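Local coordinates for zona occludens toxin N-terminal domain-containing protein (PDB 2R2A) that is of unknown function but probably forms the N-terminal, nucleotide-binding P-loop NTPase domain of a membrane-anchored zonular occludens toxin (Zot)-family protein, at residues 154-166 against 172-184. Numbering follows the deposited sequence. Where two conformers were deposited one is given.
Sequences KMGMRTLLEWKIC and KMASSAFSSIYTL
L160 and S180 form a hydrogen-bonded pair of two antiparallel strands, 158-163 and 178-181. L160 N donates to S180 O at 2.7 Å, and S180 N returns a bond to L160 O. E162 and F178 pair likewise, and Y182 N extends the ladder to R158 O. At the other end the NE1 edge of the W163 indole faces the backbone turn at M173-S176. Its NE1 donates to M173 O at 3.0 Å, with the acceptor in the ring plane. S176 N reaches the same oxygen from the opposite face of the carbonyl, so M173 O takes two bonds. A177 CB lies over the five-membered ring, 3.8 Å from its centroid, as a CH-pi contact. L161 CD1 packs on A174 CB. Chi3 near -69° bends R158 so that the rim of the Y182 ring, at CE2, lies over the centre of the guanidinium face, planes 31° apart. R158 CZ is 3.4 Å from Y182 CE2. One water accepts from R158 NH1 and donates to Y182 OH. NH1 also bonds S16 O, and Y182 OH bonds G17 O, at a probable Walker A P-loop. The hairpin ends the mixed sheet: 178-181 is one of its two outermost strands within this chain, 158-163 pairs on its other edge with antiparallel strand 144-152, and Y182 packs against helix 18-28.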
loop_
_atom_site.group_PDB
_atom_site.type_symbol
_atom_site.label_atom_id
_atom_site.label_comp_id
_atom_site.label_asym_id
_atom_site.label_seq_id
_atom_site.Cartn_x
_atom_site.Cartn_y
_atom_site.Cartn_z
ATOM N N LYS A 154 22.152 -1.899 -10.877
ATOM C CA LYS A 154 23.377 -2.067 -10.074
ATOM C C LYS A 154 24.581 -1.121 -10.333
ATOM O O LYS A 154 25.571 -1.145 -9.604
ATOM C CB LYS A 154 23.790 -3.546 -9.993
ATOM C CG LYS A 154 22.614 -4.531 -9.801
ATOM C CD LYS A 154 21.690 -4.188 -8.630
ATOM C CE LYS A 154 20.437 -5.078 -8.660
ATOM N NZ LYS A 154 20.771 -6.546 -8.524
HETATM N N MSE A 155 24.474 -0.291 -11.375
HETATM C CA MSE A 155 25.017 1.071 -11.319
HETATM C C MSE A 155 23.774 1.867 -10.889
HETATM O O MSE A 155 23.481 2.945 -11.402
HETATM C CB MSE A 155 25.543 1.558 -12.675
HETATM C CG MSE A 155 26.887 0.961 -13.118
HETATM SE SE MSE A 155 28.413 1.224 -11.907
HETATM C CE MSE A 155 28.695 3.130 -12.201
ATOM N N GLY A 156 23.017 1.275 -9.967
ATOM C CA GLY A 156 21.787 1.856 -9.487
ATOM C C GLY A 156 20.835 2.674 -10.371
ATOM O O GLY A 156 20.001 3.338 -9.740
HETATM N N MSE A 157 20.957 2.704 -11.746
HETATM C CA MSE A 157 19.845 3.225 -12.665
HETATM C C MSE A 157 18.613 2.473 -12.262
HETATM O O MSE A 157 18.590 1.247 -12.364
HETATM C CB MSE A 157 20.008 3.059 -14.228
HETATM C CG MSE A 157 18.600 3.251 -15.081
HETATM SE SE MSE A 157 18.215 3.183 -17.136
HETATM C CE MSE A 157 17.951 1.264 -17.338
ATOM N N ARG A 158 17.596 3.189 -11.801
ATOM C CA ARG A 158 16.370 2.547 -11.422
ATOM C C ARG A 158 15.318 2.732 -12.494
ATOM O O ARG A 158 15.215 3.802 -13.066
ATOM C CB ARG A 158 15.849 3.139 -10.105
ATOM C CG ARG A 158 16.691 2.656 -8.868
ATOM C CD ARG A 158 16.307 3.410 -7.613
ATOM N NE ARG A 158 16.718 4.819 -7.657
ATOM C CZ ARG A 158 16.490 5.688 -6.671
ATOM N NH1 ARG A 158 15.861 5.270 -5.572
ATOM N NH2 ARG A 158 16.902 6.959 -6.785
ATOM N N THR A 159 14.643 1.636 -12.781
ATOM C CA THR A 159 13.515 1.536 -13.695
ATOM C C THR A 159 12.271 1.199 -12.888
ATOM O O THR A 159 12.288 0.291 -12.004
ATOM C CB THR A 159 13.781 0.378 -14.669
ATOM O OG1 THR A 159 15.018 0.636 -15.340
ATOM C CG2 THR A 159 12.649 0.286 -15.743
ATOM N N LEU A 160 11.184 1.910 -13.171
ATOM C CA LEU A 160 9.919 1.552 -12.625
ATOM C C LEU A 160 9.206 0.612 -13.644
ATOM O O LEU A 160 8.977 1.000 -14.767
ATOM C CB LEU A 160 9.120 2.841 -12.459
ATOM C CG LEU A 160 7.834 2.617 -11.730
ATOM C CD1 LEU A 160 8.199 2.389 -10.263
ATOM C CD2 LEU A 160 6.993 3.857 -11.919
ATOM N N LEU A 161 8.900 -0.607 -13.222
ATOM C CA LEU A 161 8.160 -1.589 -14.031
ATOM C C LEU A 161 6.713 -1.488 -13.577
ATOM O O LEU A 161 6.425 -1.421 -12.347
ATOM C CB LEU A 161 8.713 -2.998 -13.794
ATOM C CG LEU A 161 10.233 -3.230 -14.067
ATOM C CD1 LEU A 161 10.582 -4.676 -13.751
ATOM C CD2 LEU A 161 10.535 -2.951 -15.534
ATOM N N GLU A 162 5.805 -1.518 -14.537
ATOM C CA GLU A 162 4.386 -1.412 -14.214
ATOM C C GLU A 162 3.556 -2.494 -14.922
ATOM O O GLU A 162 3.680 -2.686 -16.139
ATOM C CB GLU A 162 3.836 -0.049 -14.622
ATOM C CG GLU A 162 2.406 0.127 -14.148
ATOM C CD GLU A 162 1.708 1.346 -14.714
ATOM O OE1 GLU A 162 2.374 2.309 -15.169
ATOM O OE2 GLU A 162 0.462 1.318 -14.674
ATOM N N TRP A 163 2.702 -3.152 -14.142
ATOM C CA TRP A 163 1.736 -4.110 -14.688
ATOM C C TRP A 163 0.348 -3.743 -14.183
ATOM O O TRP A 163 0.221 -2.995 -13.207
ATOM C CB TRP A 163 2.044 -5.540 -14.232
ATOM C CG TRP A 163 3.410 -6.097 -14.598
ATOM C CD1 TRP A 163 3.732 -6.868 -15.676
ATOM C CD2 TRP A 163 4.589 -6.001 -13.801
ATOM N NE1 TRP A 163 5.060 -7.247 -15.623
ATOM C CE2 TRP A 163 5.612 -6.720 -14.481
ATOM C CE3 TRP A 163 4.896 -5.340 -12.593
ATOM C CZ2 TRP A 163 6.925 -6.799 -13.987
ATOM C CZ3 TRP A 163 6.200 -5.436 -12.074
ATOM C CH2 TRP A 163 7.202 -6.164 -12.789
ATOM N N LYS A 164 -0.677 -4.326 -14.825
ATOM C CA LYS A 164 -2.062 -4.108 -14.437
ATOM C C LYS A 164 -2.572 -5.228 -13.524
ATOM O O LYS A 164 -3.754 -5.241 -13.134
ATOM C CB LYS A 164 -2.953 -4.035 -15.699
ATOM C CG LYS A 164 -2.628 -2.897 -16.626
ATOM C CD LYS A 164 -2.738 -1.559 -15.934
ATOM C CE LYS A 164 -3.116 -0.455 -16.928
ATOM N NZ LYS A 164 -2.797 0.919 -16.407
ATOM N N ILE A 165 -1.688 -6.171 -13.208
ATOM C CA ILE A 165 -2.001 -7.223 -12.260
ATOM C C ILE A 165 -0.743 -7.449 -11.430
ATOM O O ILE A 165 0.305 -6.868 -11.722
ATOM C CB ILE A 165 -2.459 -8.546 -12.956
ATOM C CG1 ILE A 165 -1.300 -9.193 -13.756
ATOM C CG2 ILE A 165 -3.712 -8.305 -13.811
ATOM C CD1 ILE A 165 -1.743 -10.527 -14.465
ATOM N N CYS A 166 -0.848 -8.260 -10.383
ATOM C CA CYS A 166 0.332 -8.592 -9.599
ATOM C C CYS A 166 1.264 -9.483 -10.427
ATOM O O CYS A 166 0.867 -10.538 -10.938
ATOM C CB CYS A 166 -0.054 -9.264 -8.272
ATOM S SG CYS A 166 1.385 -9.797 -7.340
ATOM N N LYS A 172 11.885 -11.304 -13.516
ATOM C CA LYS A 172 11.600 -12.307 -14.556
ATOM C C LYS A 172 10.445 -11.910 -15.528
ATOM O O LYS A 172 10.447 -12.308 -16.704
ATOM C CB LYS A 172 11.342 -13.668 -13.874
ATOM C CG LYS A 172 11.200 -14.884 -14.776
ATOM C CD LYS A 172 11.580 -16.197 -14.008
ATOM C CE LYS A 172 10.870 -17.420 -14.581
ATOM N NZ LYS A 172 11.649 -18.705 -14.416
HETATM N N MSE A 173 9.486 -11.108 -15.044
HETATM C CA MSE A 173 8.336 -10.676 -15.855
HETATM C C MSE A 173 8.437 -9.242 -16.407
HETATM O O MSE A 173 7.435 -8.651 -16.835
HETATM C CB MSE A 173 7.035 -10.858 -15.061
HETATM C CG MSE A 173 6.690 -12.339 -14.730
HETATM SE SE MSE A 173 5.184 -12.408 -13.532
HETATM C CE MSE A 173 3.827 -11.506 -14.616
ATOM N N ALA A 174 9.646 -8.690 -16.394
ATOM C CA ALA A 174 9.875 -7.308 -16.813
ATOM C C ALA A 174 9.507 -7.114 -18.287
ATOM O O ALA A 174 8.994 -6.063 -18.643
ATOM C CB ALA A 174 11.326 -6.900 -16.574
ATOM N N SER A 175 9.737 -8.126 -19.136
ATOM C CA SER A 175 9.327 -8.063 -20.533
ATOM C C SER A 175 7.828 -7.835 -20.794
ATOM O O SER A 175 7.478 -7.371 -21.881
ATOM C CB SER A 175 9.823 -9.287 -21.325
ATOM O OG SER A 175 9.070 -10.442 -20.950
ATOM N N SER A 176 6.947 -8.126 -19.835
ATOM C CA SER A 176 5.531 -7.800 -20.001
ATOM C C SER A 176 5.108 -6.491 -19.294
ATOM O O SER A 176 3.938 -6.099 -19.325
ATOM C CB SER A 176 4.638 -8.952 -19.558
ATOM O OG SER A 176 4.742 -9.203 -18.168
ATOM N N ALA A 177 6.069 -5.839 -18.660
ATOM C CA ALA A 177 5.836 -4.558 -17.958
ATOM C C ALA A 177 5.975 -3.371 -18.903
ATOM O O ALA A 177 6.627 -3.454 -19.944
ATOM C CB ALA A 177 6.834 -4.419 -16.805
ATOM N N PHE A 178 5.398 -2.246 -18.498
ATOM C CA PHE A 178 5.706 -0.983 -19.083
ATOM C C PHE A 178 6.835 -0.424 -18.200
ATOM O O PHE A 178 6.666 -0.285 -16.991
ATOM C CB PHE A 178 4.491 -0.060 -19.030
ATOM C CG PHE A 178 3.521 -0.225 -20.180
ATOM C CD1 PHE A 178 3.341 -1.472 -20.838
ATOM C CD2 PHE A 178 2.755 0.845 -20.588
ATOM C CE1 PHE A 178 2.428 -1.605 -21.899
ATOM C CE2 PHE A 178 1.848 0.720 -21.634
ATOM C CZ PHE A 178 1.706 -0.502 -22.311
ATOM N N SER A 179 7.946 -0.060 -18.831
ATOM C CA SER A 179 9.138 0.372 -18.127
ATOM C C SER A 179 9.238 1.880 -18.304
ATOM O O SER A 179 9.128 2.378 -19.454
ATOM C CB SER A 179 10.361 -0.263 -18.826
ATOM O OG SER A 179 10.542 -1.606 -18.404
ATOM N N SER A 180 9.482 2.582 -17.195
ATOM C CA SER A 180 9.804 4.012 -17.236
ATOM C C SER A 180 10.918 4.342 -16.256
ATOM O O SER A 180 11.226 3.586 -15.321
ATOM C CB SER A 180 8.559 4.880 -16.968
ATOM O OG SER A 180 7.998 4.552 -15.711
ATOM N N ILE A 181 11.573 5.469 -16.506
ATOM C CA ILE A 181 12.635 5.889 -15.611
ATOM C C ILE A 181 12.020 6.199 -14.226
ATOM O O ILE A 181 10.965 6.777 -14.140
ATOM C CB ILE A 181 13.369 7.113 -16.203
ATOM C CG1 ILE A 181 14.637 7.407 -15.406
ATOM C CG2 ILE A 181 12.422 8.308 -16.362
ATOM C CD1 ILE A 181 15.640 6.269 -15.506
ATOM N N TYR A 182 12.708 5.808 -13.161
ATOM C CA TYR A 182 12.224 6.087 -11.796
ATOM C C TYR A 182 12.288 7.597 -11.568
ATOM O O TYR A 182 13.305 8.209 -11.863
ATOM C CB TYR A 182 13.118 5.334 -10.819
ATOM C CG TYR A 182 12.850 5.602 -9.359
ATOM C CD1 TYR A 182 11.864 4.892 -8.681
ATOM C CD2 TYR A 182 13.602 6.569 -8.661
ATOM C CE1 TYR A 182 11.626 5.141 -7.337
ATOM C CE2 TYR A 182 13.373 6.815 -7.299
ATOM C CZ TYR A 182 12.361 6.098 -6.669
ATOM O OH TYR A 182 12.145 6.325 -5.335
ATOM N N THR A 183 11.182 8.191 -11.105
ATOM C CA THR A 183 11.061 9.649 -10.990
ATOM C C THR A 183 10.474 10.015 -9.626
ATOM O O THR A 183 9.673 9.263 -9.074
ATOM C CB THR A 183 10.187 10.217 -12.162
ATOM O OG1 THR A 183 10.888 10.069 -13.407
ATOM C CG2 THR A 183 9.845 11.651 -11.961
ATOM N N LEU A 184 10.892 11.148 -9.082
ATOM C CA LEU A 184 10.357 11.648 -7.807
ATOM C C LEU A 184 9.941 13.095 -7.940
ATOM O O LEU A 184 10.486 13.833 -8.769
ATOM C CB LEU A 184 11.390 11.555 -6.671
ATOM C CG LEU A 184 11.788 10.126 -6.241
ATOM C CD1 LEU A 184 12.816 10.157 -5.124
ATOM C CD2 LEU A 184 10.584 9.314 -5.807
HETATM O O HOH W 1 14.761 7.068 -3.825
#